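Local coordinates for putative thioesterase (Novosphingobium aromaticivorans, PDB 3CJY), which probably hydrolyses acyl-CoA thioesters as a hotdog-fold thioesterase and binds calcium in the crystal, at residues Gln235-Leu240 against Thr250-Leu255; Asp186-Ala191 against Met224-Ser229; Ser180-Ala185 against Asn207-Thr212; Leu120-Pro125 against Arg163-Leu168. All coordinates share one frame; numbering follows the deposited sequence. Where two conformers were deposited one is given.

Contact 1. Residues Gln235-Leu240 against Thr250-Leu255; sequences QGQVTL and TGAQSL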
loop_
_atom_site.group_PDB
_atom_site.type_symbol
_atom_site.label_atom_id
_atom_site.label_comp_id
_atom_site.label_asym_id
_atom_site.label_seq_id
_atom_site.Cartn_x
_atom_site.Cartn_y
_atom_site.Cartn_z
ATOM N N GLN A 235 5.724 -10.213 -0.838
ATOM C CA GLN A 235 5.440 -8.796 -0.603
ATOM C C GLN A 235 6.673 -8.135 -0.026
ATOM O O GLN A 235 7.548 -8.773 0.519
ATOM C CB GLN A 235 4.278 -8.609 0.328
ATOM C CG GLN A 235 4.455 -9.266 1.701
ATOM C CD GLN A 235 3.355 -8.842 2.642
ATOM O OE1 GLN A 235 3.279 -7.670 2.973
ATOM N NE2 GLN A 235 2.463 -9.769 3.020
ATOM N N GLY A 236 6.710 -6.828 -0.219
ATOM C CA GLY A 236 7.785 -5.984 0.275
ATOM C C GLY A 236 7.290 -4.605 0.645
ATOM O O GLY A 236 6.299 -4.101 0.134
ATOM N N GLN A 237 8.059 -4.011 1.551
ATOM C CA GLN A 237 7.868 -2.661 2.027
ATOM C C GLN A 237 9.203 -1.923 1.981
ATOM O O GLN A 237 10.290 -2.501 2.199
ATOM C CB GLN A 237 7.354 -2.677 3.452
ATOM C CG GLN A 237 5.908 -3.208 3.569
ATOM C CD GLN A 237 5.817 -4.696 3.561
ATOM O OE1 GLN A 237 6.592 -5.341 4.231
ATOM N NE2 GLN A 237 4.847 -5.250 2.823
ATOM N N VAL A 238 9.069 -0.635 1.756
ATOM C CA VAL A 238 10.238 0.288 1.628
ATOM C C VAL A 238 9.978 1.635 2.276
ATOM O O VAL A 238 8.846 2.139 2.267
ATOM C CB VAL A 238 10.646 0.512 0.144
ATOM C CG1 VAL A 238 9.484 1.105 -0.690
ATOM C CG2 VAL A 238 11.904 1.350 0.017
ATOM N N THR A 239 11.020 2.154 2.916
ATOM C CA THR A 239 11.029 3.520 3.454
ATOM C C THR A 239 12.179 4.213 2.734
ATOM O O THR A 239 13.270 3.638 2.566
ATOM C CB THR A 239 11.237 3.570 4.973
ATOM O OG1 THR A 239 10.211 2.839 5.647
ATOM C CG2 THR A 239 11.251 5.006 5.505
ATOM N N LEU A 240 11.865 5.407 2.259
ATOM C CA LEU A 240 12.793 6.294 1.579
ATOM C C LEU A 240 13.129 7.467 2.493
ATOM O O LEU A 240 12.256 8.268 2.893
ATOM C CB LEU A 240 12.209 6.777 0.260
ATOM C CG LEU A 240 11.823 5.677 -0.742
ATOM C CD1 LEU A 240 11.181 6.320 -1.996
ATOM C CD2 LEU A 240 13.050 4.851 -1.138
ATOM N N THR A 250 7.110 6.252 2.015
ATOM C CA THR A 250 7.125 4.791 2.138
ATOM C C THR A 250 6.409 4.212 0.936
ATOM O O THR A 250 5.700 4.908 0.225
ATOM C CB THR A 250 6.436 4.250 3.389
ATOM O OG1 THR A 250 5.051 4.611 3.363
ATOM C CG2 THR A 250 7.036 4.820 4.682
ATOM N N GLY A 251 6.628 2.927 0.714
ATOM C CA GLY A 251 6.032 2.231 -0.410
ATOM C C GLY A 251 5.938 0.756 -0.118
ATOM O O GLY A 251 6.442 0.264 0.872
ATOM N N ALA A 252 5.236 0.095 -0.985
ATOM C CA ALA A 252 5.062 -1.344 -0.866
ATOM C C ALA A 252 4.572 -1.904 -2.172
ATOM O O ALA A 252 4.103 -1.189 -3.029
ATOM C CB ALA A 252 4.074 -1.662 0.232
ATOM N N GLN A 253 4.715 -3.217 -2.301
ATOM C CA GLN A 253 4.195 -3.972 -3.440
ATOM C C GLN A 253 4.178 -5.458 -3.154
ATOM O O GLN A 253 4.802 -5.941 -2.213
ATOM C CB GLN A 253 5.024 -3.797 -4.704
ATOM C CG GLN A 253 6.482 -4.289 -4.564
ATOM C CD GLN A 253 7.274 -4.116 -5.839
ATOM O OE1 GLN A 253 7.443 -5.079 -6.601
ATOM N NE2 GLN A 253 7.734 -2.895 -6.097
ATOM N N SER A 254 3.408 -6.149 -3.979
ATOM C CA SER A 254 3.360 -7.604 -4.016
ATOM C C SER A 254 3.968 -8.013 -5.319
ATOM O O SER A 254 3.917 -7.258 -6.287
ATOM C CB SER A 254 1.945 -8.144 -3.863
ATOM O OG SER A 254 1.449 -7.774 -2.593
ATOM N N LEU A 255 4.560 -9.189 -5.335
ATOM C CA LEU A 255 5.271 -9.688 -6.501
ATOM C C LEU A 255 4.946 -11.124 -6.822
ATOM O O LEU A 255 4.698 -11.942 -5.933
ATOM C CB LEU A 255 6.780 -9.592 -6.264
ATOM C CG LEU A 255 7.472 -8.275 -5.832
ATOM C CD1 LEU A 255 7.728 -8.242 -4.336
ATOM C CD2 LEU A 255 8.808 -8.098 -6.570
#
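Strands 235-240 and 250-255 run antiparallel, their axes at 165°, with G236/Q253 and V238/G251 as hydrogen-bonded pairs and Q235/S254, Q237/A252 and T239/T250 as non-hydrogen-bonded pairs. Each hydrogen-bonded pair is closed by two N-H...O bonds, G251 N to V238 O being 2.8 Å. On the face that carries Q237, the A252 methyl sits 4.1 Å from Q237 CG. The Q237 chain bends at chi2 (81°), which brings CD back beside its own strand; there NE2 gives a hydrogen bond of 2.9 Å to a lone pair of Q235 OE1. That oxygen is also bonded by T250 of the second subunit. An alanine in place of Q237 would probably take one of the bonds from Q235 OE1 and open a gap over the A252 methyl. T239 and T250 lie side by side, OG1 of the former 3.9 Å from CG2 of the latter. On the other face V238 CG1 lies over the G251 backbone, 3.5 Å from G251 O. This hairpin is flanked by strand 220-230 beside 233-241 and by strand 203-211 beside 247-256, while helices 178-185 and 188-196 cover the face of V238 and Q253.

Contact 2. Residues Asp186-Ala191 against Met224-Ser229; sequences DFLPIA and MIIPSS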
loop_
_atom_site.group_PDB
_atom_site.type_symbol
_atom_site.label_atom_id
_atom_site.label_comp_id
_atom_site.label_asym_id
_atom_site.label_seq_id
_atom_site.Cartn_x
_atom_site.Cartn_y
_atom_site.Cartn_z
ATOM N N ASP A 186 10.389 1.477 -6.198
ATOM C CA ASP A 186 10.302 0.257 -7.021
ATOM C C ASP A 186 11.628 -0.494 -7.187
ATOM O O ASP A 186 11.816 -1.261 -8.141
ATOM C CB ASP A 186 9.650 0.551 -8.348
ATOM C CG ASP A 186 9.151 -0.723 -9.069
ATOM O OD1 ASP A 186 8.597 -1.614 -8.411
ATOM O OD2 ASP A 186 9.329 -0.822 -10.304
ATOM N N PHE A 187 12.515 -0.323 -6.216
ATOM C CA PHE A 187 13.708 -1.140 -6.112
ATOM C C PHE A 187 13.451 -2.430 -5.273
ATOM O O PHE A 187 14.320 -3.268 -5.093
ATOM C CB PHE A 187 14.869 -0.339 -5.529
ATOM C CG PHE A 187 15.664 0.422 -6.552
ATOM C CD1 PHE A 187 15.065 1.401 -7.335
ATOM C CD2 PHE A 187 17.034 0.176 -6.695
ATOM C CE1 PHE A 187 15.768 2.095 -8.276
ATOM C CE2 PHE A 187 17.773 0.895 -7.629
ATOM C CZ PHE A 187 17.131 1.864 -8.411
ATOM N N LEU A 188 12.209 -2.626 -4.850
ATOM C CA LEU A 188 11.882 -3.815 -4.043
ATOM C C LEU A 188 12.145 -5.122 -4.782
ATOM O O LEU A 188 12.446 -6.100 -4.139
ATOM C CB LEU A 188 10.462 -3.779 -3.458
ATOM C CG LEU A 188 10.350 -3.016 -2.154
ATOM C CD1 LEU A 188 8.917 -2.689 -1.805
ATOM C CD2 LEU A 188 11.042 -3.804 -1.020
ATOM N N PRO A 189 11.947 -5.170 -6.121
ATOM C CA PRO A 189 12.314 -6.464 -6.761
ATOM C C PRO A 189 13.779 -6.892 -6.517
ATOM O O PRO A 189 14.091 -8.069 -6.395
ATOM C CB PRO A 189 11.952 -6.225 -8.232
ATOM C CG PRO A 189 10.864 -5.184 -8.175
ATOM C CD PRO A 189 11.231 -4.273 -7.062
ATOM N N ILE A 190 14.677 -5.931 -6.352
ATOM C CA ILE A 190 16.084 -6.219 -6.064
ATOM C C ILE A 190 16.178 -6.799 -4.654
ATOM O O ILE A 190 16.870 -7.780 -4.422
ATOM C CB ILE A 190 16.965 -4.945 -6.218
ATOM C CG1 ILE A 190 17.014 -4.533 -7.706
ATOM C CG2 ILE A 190 18.346 -5.190 -5.667
ATOM C CD1 ILE A 190 17.667 -3.213 -7.929
ATOM N N ALA A 191 15.376 -6.264 -3.749
ATOM C CA ALA A 191 15.362 -6.761 -2.376
ATOM C C ALA A 191 14.823 -8.202 -2.369
ATOM O O ALA A 191 15.299 -9.059 -1.606
ATOM C CB ALA A 191 14.475 -5.893 -1.488
HETATM N N MSE A 224 14.571 -1.336 2.636
HETATM C CA MSE A 224 13.637 -2.376 2.224
HETATM C C MSE A 224 13.609 -3.623 3.039
HETATM O O MSE A 224 14.616 -4.071 3.614
HETATM C CB MSE A 224 13.974 -2.797 0.762
HETATM C CG MSE A 224 13.924 -1.667 -0.238
HETATM SE SE MSE A 224 14.341 -2.043 -2.050
HETATM C CE MSE A 224 16.239 -2.204 -1.809
ATOM N N ILE A 225 12.418 -4.208 3.096
ATOM C CA ILE A 225 12.254 -5.515 3.707
ATOM C C ILE A 225 11.311 -6.364 2.859
ATOM O O ILE A 225 10.303 -5.870 2.319
ATOM C CB ILE A 225 11.738 -5.417 5.208
ATOM C CG1 ILE A 225 11.738 -6.780 5.878
ATOM C CG2 ILE A 225 10.330 -4.788 5.226
ATOM C CD1 ILE A 225 11.601 -6.746 7.405
ATOM N N ILE A 226 11.634 -7.646 2.754
ATOM C CA ILE A 226 10.717 -8.660 2.181
ATOM C C ILE A 226 10.375 -9.548 3.380
ATOM O O ILE A 226 11.173 -10.360 3.827
ATOM C CB ILE A 226 11.395 -9.550 1.089
ATOM C CG1 ILE A 226 11.976 -8.705 -0.035
ATOM C CG2 ILE A 226 10.377 -10.515 0.569
ATOM C CD1 ILE A 226 10.943 -7.873 -0.809
ATOM N N PRO A 227 9.181 -9.356 3.973
ATOM C CA PRO A 227 8.944 -10.068 5.215
ATOM C C PRO A 227 8.428 -11.503 5.083
ATOM O O PRO A 227 8.611 -12.322 5.985
ATOM C CB PRO A 227 7.869 -9.187 5.899
ATOM C CG PRO A 227 7.090 -8.664 4.779
ATOM C CD PRO A 227 8.141 -8.348 3.711
ATOM N N SER A 228 7.797 -11.790 3.975
ATOM C CA SER A 228 7.153 -13.058 3.773
ATOM C C SER A 228 6.742 -13.326 2.302
ATOM O O SER A 228 6.662 -12.437 1.445
ATOM C CB SER A 228 5.908 -13.114 4.650
ATOM O OG SER A 228 5.021 -12.106 4.179
ATOM N N SER A 229 6.527 -14.609 2.054
ATOM C CA SER A 229 6.085 -15.117 0.753
ATOM C C SER A 229 5.347 -16.431 0.958
ATOM O O SER A 229 5.567 -17.150 1.936
ATOM C CB SER A 229 7.268 -15.286 -0.203
ATOM O OG SER A 229 8.099 -16.372 0.183
#
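The selenomethionine M224 reaches from its strand into the turn that opens helix 188-196, and the contact is tightest there. Its SE lies 3.3 Å from F187 O, the carbonyl that also accepts the hydrogen bond of I190 N. The chain is straight as far as SE and then bends at chi3 (-75°), which carries CE to a place 4.1 Å from A191 CB. The L188 and M224 side chains run antiparallel past one another, with L188 CD2 3.6 Å from M224 CB; A191 CB lies 3.9 Å from M224 CB. No hydrogen bond crosses the contact, which rests on van der Waals packing. In the hotdog fold an antiparallel sheet curls round a central helix, and here helix 188-196 lies on strand 220-230 in keeping with this, with V238 of the next strand touching M224 as well. Packing is looser at I226, whose CD1 stays 4.1 Å from L188 CD2 while CG1 rests 3.7 Å from A191 O; W118 of the second subunit also packs on this residue. An alanine at I226 would probably leave L188 CD2 and the A191 carbonyl without the carbons now packed on them. I225 points away from the helix, is partly exposed, and packs on R163 near a bound glycerol.

Contact 3. Residues Ser180-Ala185 against Asn207-Thr212; sequences SLAMFA and NSLRIT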
loop_
_atom_site.group_PDB
_atom_site.type_symbol
_atom_site.label_atom_id
_atom_site.label_comp_id
_atom_site.label_asym_id
_atom_site.label_seq_id
_atom_site.Cartn_x
_atom_site.Cartn_y
_atom_site.Cartn_z
ATOM N N SER A 180 10.980 10.940 -8.349
ATOM C CA SER A 180 12.181 10.242 -7.902
ATOM C C SER A 180 11.863 9.218 -6.832
ATOM O O SER A 180 12.357 8.122 -6.855
ATOM C CB SER A 180 13.265 11.216 -7.380
ATOM O OG SER A 180 13.758 11.998 -8.460
ATOM N N LEU A 181 11.043 9.605 -5.863
ATOM C CA LEU A 181 10.662 8.696 -4.760
ATOM C C LEU A 181 9.867 7.452 -5.294
ATOM O O LEU A 181 10.112 6.322 -4.912
ATOM C CB LEU A 181 9.884 9.489 -3.699
ATOM C CG LEU A 181 10.684 10.579 -2.959
ATOM C CD1 LEU A 181 9.757 11.471 -2.151
ATOM C CD2 LEU A 181 11.815 9.940 -2.110
ATOM N N ALA A 182 8.960 7.693 -6.248
ATOM C CA ALA A 182 8.196 6.615 -6.830
ATOM C C ALA A 182 9.163 5.632 -7.504
ATOM O O ALA A 182 9.001 4.436 -7.429
ATOM C CB ALA A 182 7.167 7.149 -7.853
HETATM N N MSE A 183 10.180 6.163 -8.170
HETATM C CA MSE A 183 11.118 5.310 -8.895
HETATM C C MSE A 183 11.955 4.491 -7.886
HETATM O O MSE A 183 12.146 3.293 -8.042
HETATM C CB MSE A 183 11.939 6.151 -9.876
HETATM C CG MSE A 183 11.113 6.361 -11.140
HETATM SE SE MSE A 183 11.939 7.482 -12.518
HETATM C CE MSE A 183 11.628 8.984 -11.729
ATOM N N PHE A 184 12.465 5.153 -6.843
ATOM C CA PHE A 184 13.293 4.474 -5.862
ATOM C C PHE A 184 12.534 3.434 -5.032
ATOM O O PHE A 184 13.100 2.428 -4.566
ATOM C CB PHE A 184 13.985 5.487 -4.938
ATOM C CG PHE A 184 15.061 6.309 -5.617
ATOM C CD1 PHE A 184 15.680 5.863 -6.785
ATOM C CD2 PHE A 184 15.568 7.441 -4.995
ATOM C CE1 PHE A 184 16.782 6.574 -7.327
ATOM C CE2 PHE A 184 16.631 8.175 -5.564
ATOM C CZ PHE A 184 17.203 7.733 -6.748
ATOM N N ALA A 185 11.235 3.691 -4.825
ATOM C CA ALA A 185 10.350 2.767 -4.121
ATOM C C ALA A 185 10.265 1.425 -4.868
ATOM O O ALA A 185 10.088 0.383 -4.272
ATOM C CB ALA A 185 8.890 3.361 -3.954
ATOM N N ASN A 207 2.273 -1.186 -7.336
ATOM C CA ASN A 207 3.137 -0.227 -6.648
ATOM C C ASN A 207 2.219 0.661 -5.775
ATOM O O ASN A 207 1.145 1.098 -6.204
ATOM C CB ASN A 207 3.905 0.738 -7.573
ATOM C CG ASN A 207 5.306 0.251 -8.011
ATOM O OD1 ASN A 207 6.119 1.065 -8.504
ATOM N ND2 ASN A 207 5.588 -1.044 -7.873
ATOM N N SER A 208 2.672 0.907 -4.555
ATOM C CA SER A 208 2.007 1.829 -3.624
ATOM C C SER A 208 3.069 2.780 -3.126
ATOM O O SER A 208 4.192 2.366 -2.836
ATOM C CB SER A 208 1.399 1.083 -2.444
ATOM O OG SER A 208 0.721 1.959 -1.538
ATOM N N LEU A 209 2.701 4.056 -3.025
ATOM C CA LEU A 209 3.621 5.134 -2.508
ATOM C C LEU A 209 2.853 6.103 -1.597
ATOM O O LEU A 209 1.743 6.547 -1.948
ATOM C CB LEU A 209 4.263 5.919 -3.656
ATOM C CG LEU A 209 5.438 6.813 -3.303
ATOM C CD1 LEU A 209 6.675 5.979 -2.953
ATOM C CD2 LEU A 209 5.735 7.838 -4.409
ATOM N N ARG A 210 3.450 6.409 -0.444
ATOM C CA ARG A 210 2.884 7.386 0.486
ATOM C C ARG A 210 3.964 8.434 0.742
ATOM O O ARG A 210 4.996 8.137 1.333
ATOM C CB ARG A 210 2.451 6.699 1.793
ATOM C CG ARG A 210 1.500 5.598 1.532
ATOM C CD ARG A 210 0.965 4.912 2.780
ATOM N NE ARG A 210 0.279 3.726 2.343
ATOM C CZ ARG A 210 -0.927 3.746 1.792
ATOM N NH1 ARG A 210 -1.600 4.898 1.746
ATOM N NH2 ARG A 210 -1.479 2.611 1.352
ATOM N N ILE A 211 3.705 9.671 0.320
ATOM C CA ILE A 211 4.722 10.707 0.421
ATOM C C ILE A 211 4.465 11.629 1.589
ATOM O O ILE A 211 3.351 12.153 1.722
ATOM C CB ILE A 211 4.752 11.565 -0.855
ATOM C CG1 ILE A 211 5.061 10.660 -2.058
ATOM C CG2 ILE A 211 5.773 12.736 -0.717
ATOM C CD1 ILE A 211 4.954 11.388 -3.396
ATOM N N THR A 212 5.457 11.787 2.456
ATOM C CA THR A 212 5.370 12.772 3.539
ATOM C C THR A 212 6.050 14.092 3.143
ATOM O O THR A 212 5.579 15.181 3.462
ATOM C CB THR A 212 5.948 12.237 4.873
ATOM O OG1 THR A 212 5.121 11.164 5.327
ATOM C CG2 THR A 212 5.980 13.307 5.973
HETATM O O HOH W 1 6.598 3.231 -6.806
#
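The carboxamide of N207 faces A182 through a water molecule that stands above the plane of the amide, on the same side as Q253 NE2. This water donates to N207 OD1 and to A182 O, each at 2.8 Å, and so ties the strand to a helix carbonyl. At the amide's other end ND2 gives a hydrogen bond to D186 OD1, a partner lying close to the amide plane; with both ends engaged, the group is likely to be fixed in rotation. The rest of the contact is apolar and turns on L209. Its CG is anti to the backbone N (chi1 -167°), and the two methyls divide the helix between them: CD1 meets A185 CB at 3.6 Å and the L181 carbonyl, whereas CD2 touches A182 CA at 3.7 Å and its methyl CB at 3.8 Å. Farther along the strand, L181 CD1 meets I211 CG2 at 4.4 Å, a lighter touch. L45 of helix 37-52 also packs on L209. A helix lying across an antiparallel strand at 135° and holding it by small and branched apolar residues is helix-on-sheet packing, consistent with the hotdog fold of this thioesterase family.

Contact 4. Residues Leu120-Pro125 against Arg163-Leu168; sequences LAPPVP and RTRLWL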
loop_
_atom_site.group_PDB
_atom_site.type_symbol
_atom_site.label_atom_id
_atom_site.label_comp_id
_atom_site.label_asym_id
_atom_site.label_seq_id
_atom_site.Cartn_x
_atom_site.Cartn_y
_atom_site.Cartn_z
ATOM N N LEU A 120 12.567 6.509 13.318
ATOM C CA LEU A 120 13.981 6.792 13.310
ATOM C C LEU A 120 14.701 5.967 12.241
ATOM O O LEU A 120 14.522 4.735 12.128
ATOM C CB LEU A 120 14.565 6.475 14.689
ATOM C CG LEU A 120 16.024 6.745 15.024
ATOM C CD1 LEU A 120 16.364 8.246 15.003
ATOM C CD2 LEU A 120 16.360 6.136 16.416
ATOM N N ALA A 121 15.556 6.659 11.487
ATOM C CA ALA A 121 16.343 6.051 10.421
ATOM C C ALA A 121 17.314 4.977 10.955
ATOM O O ALA A 121 17.866 5.124 12.070
ATOM C CB ALA A 121 17.127 7.121 9.640
ATOM N N PRO A 122 17.522 3.895 10.187
ATOM C CA PRO A 122 18.486 2.903 10.672
ATOM C C PRO A 122 19.904 3.496 10.676
ATOM O O PRO A 122 20.212 4.362 9.857
ATOM C CB PRO A 122 18.372 1.769 9.653
ATOM C CG PRO A 122 17.844 2.433 8.387
ATOM C CD PRO A 122 16.947 3.531 8.877
ATOM N N PRO A 123 20.759 3.036 11.602
ATOM C CA PRO A 123 22.077 3.634 11.729
ATOM C C PRO A 123 23.116 3.136 10.746
ATOM O O PRO A 123 24.154 2.643 11.135
ATOM C CB PRO A 123 22.469 3.274 13.160
ATOM C CG PRO A 123 21.829 2.035 13.433
ATOM C CD PRO A 123 20.499 2.045 12.660
ATOM N N VAL A 124 22.872 3.361 9.482
ATOM C CA VAL A 124 23.772 2.882 8.420
ATOM C C VAL A 124 24.922 3.880 8.221
ATOM O O VAL A 124 24.798 5.026 8.588
ATOM C CB VAL A 124 23.014 2.676 7.096
ATOM C CG1 VAL A 124 21.811 1.750 7.274
ATOM C CG2 VAL A 124 22.535 3.996 6.492
ATOM N N PRO A 125 26.046 3.461 7.622
ATOM C CA PRO A 125 27.100 4.420 7.324
ATOM C C PRO A 125 26.634 5.429 6.309
ATOM O O PRO A 125 25.746 5.143 5.549
ATOM C CB PRO A 125 28.236 3.550 6.707
ATOM C CG PRO A 125 27.836 2.121 6.964
ATOM C CD PRO A 125 26.312 2.135 7.054
ATOM N N ARG A 163 16.054 -8.005 4.776
ATOM C CA ARG A 163 16.327 -6.602 4.503
ATOM C C ARG A 163 17.420 -6.336 3.480
ATOM O O ARG A 163 18.406 -7.075 3.364
ATOM C CB ARG A 163 16.620 -5.829 5.793
ATOM C CG ARG A 163 15.533 -5.889 6.871
ATOM C CD ARG A 163 15.859 -5.029 8.033
ATOM N NE ARG A 163 14.805 -5.058 9.050
ATOM C CZ ARG A 163 13.759 -4.231 9.099
ATOM N NH1 ARG A 163 13.563 -3.311 8.191
ATOM N NH2 ARG A 163 12.857 -4.349 10.077
ATOM N N THR A 164 17.215 -5.233 2.779
ATOM C CA THR A 164 18.182 -4.669 1.812
ATOM C C THR A 164 18.151 -3.155 1.988
ATOM O O THR A 164 17.078 -2.527 1.937
ATOM C CB THR A 164 17.886 -5.084 0.379
ATOM O OG1 THR A 164 18.074 -6.505 0.239
ATOM C CG2 THR A 164 18.777 -4.322 -0.619
ATOM N N ARG A 165 19.324 -2.593 2.269
ATOM C CA ARG A 165 19.489 -1.138 2.437
ATOM C C ARG A 165 20.528 -0.609 1.466
ATOM O O ARG A 165 21.676 -1.025 1.468
ATOM C CB ARG A 165 19.848 -0.793 3.864
ATOM C CG ARG A 165 18.801 -1.177 4.851
ATOM C CD ARG A 165 19.225 -1.106 6.291
ATOM N NE ARG A 165 18.044 -1.120 7.134
ATOM C CZ ARG A 165 17.989 -1.631 8.344
ATOM N NH1 ARG A 165 19.053 -2.230 8.843
ATOM N NH2 ARG A 165 16.861 -1.565 9.028
ATOM N N LEU A 166 20.053 0.225 0.547
ATOM C CA LEU A 166 20.882 0.820 -0.498
ATOM C C LEU A 166 20.847 2.352 -0.442
ATOM O O LEU A 166 19.794 2.943 -0.188
ATOM C CB LEU A 166 20.321 0.382 -1.872
ATOM C CG LEU A 166 20.209 -1.105 -2.119
ATOM C CD1 LEU A 166 19.537 -1.281 -3.514
ATOM C CD2 LEU A 166 21.543 -1.731 -2.136
ATOM N N TRP A 167 21.989 2.975 -0.707
ATOM C CA TRP A 167 22.041 4.395 -0.979
ATOM C C TRP A 167 21.862 4.537 -2.498
ATOM O O TRP A 167 22.577 3.916 -3.306
ATOM C CB TRP A 167 23.362 5.046 -0.549
ATOM C CG TRP A 167 23.526 5.275 0.901
ATOM C CD1 TRP A 167 24.377 4.619 1.733
ATOM C CD2 TRP A 167 22.835 6.229 1.702
ATOM N NE1 TRP A 167 24.285 5.125 2.995
ATOM C CE2 TRP A 167 23.318 6.089 3.025
ATOM C CE3 TRP A 167 21.859 7.169 1.456
ATOM C CZ2 TRP A 167 22.871 6.912 4.076
ATOM C CZ3 TRP A 167 21.409 7.970 2.500
ATOM C CH2 TRP A 167 21.915 7.842 3.778
ATOM N N LEU A 168 20.925 5.386 -2.885
ATOM C CA LEU A 168 20.615 5.640 -4.291
ATOM C C LEU A 168 20.723 7.111 -4.625
ATOM O O LEU A 168 20.322 7.953 -3.862
ATOM C CB LEU A 168 19.182 5.203 -4.639
ATOM C CG LEU A 168 18.833 3.752 -4.335
ATOM C CD1 LEU A 168 17.311 3.559 -4.614
ATOM C CD2 LEU A 168 19.706 2.769 -5.102
#
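P122 sets its CB over one face of the R165 guanidinium, 3.6 Å above the plane and over its centre, the proline ring itself steeply inclined to that plane. The opposite face carries R163 CD, offset toward the rim. R165 reaches this place because its chain is extended from CG to NE. Its polar end is anchored elsewhere, since NE forms a salt bridge with D223 of the neighbouring strand 220-230, and that bond is likely to steady the plane on which P122 packs. V124 lies obliquely across both partners on the strand: CG1 approaches R165 CD at 4.0 Å, and CG2 meets W167 CZ2 at 3.8 Å. P123 is the centre of an inverse gamma turn, closed by a weak bond from V124 N to P122 O; P122 and V124, on either side of the turn centre in sequence, both point toward the strand. The loop that holds the turn runs between strands 116-117 and 149-153 and covers the R165 and W167 side of strand 163-170, whereas T164 on the other side packs on helix 188-196. Beyond V124, the indole of W167 presents its edge to the chain: NE1 donates to P125 O at 2.9 Å, with an N-H...O angle of 153°. The acceptor lies in the ring plane and the donor lies in the carbonyl plane, so the peptide oxygen meets the indole N-H edge-on. W167 is buried, also touched by P127, C130 and W219, while P125 and P123 are exposed to solvent.

Contacts 1, 2 and 3 are buried and share the C-terminal hotdog region, whereas contact 4 is a surface contact on strand 163-170, the neighbour of strand 220-230. Contact 1 is the strand pairing itself, held by backbone hydrogen bonds; contacts 2 and 3 set two successive helices on the sheet, by apolar packing alone in one and by packing plus a bridging water in the other. D186 joins the three, bonding both Q253 and N207. Contact 4 differs in chemistry, a proline-rich loop meeting an arginine and an indole N-H of the strand. Strand 220-230 links contacts 2 and 4, and the first three contacts also meet the second subunit.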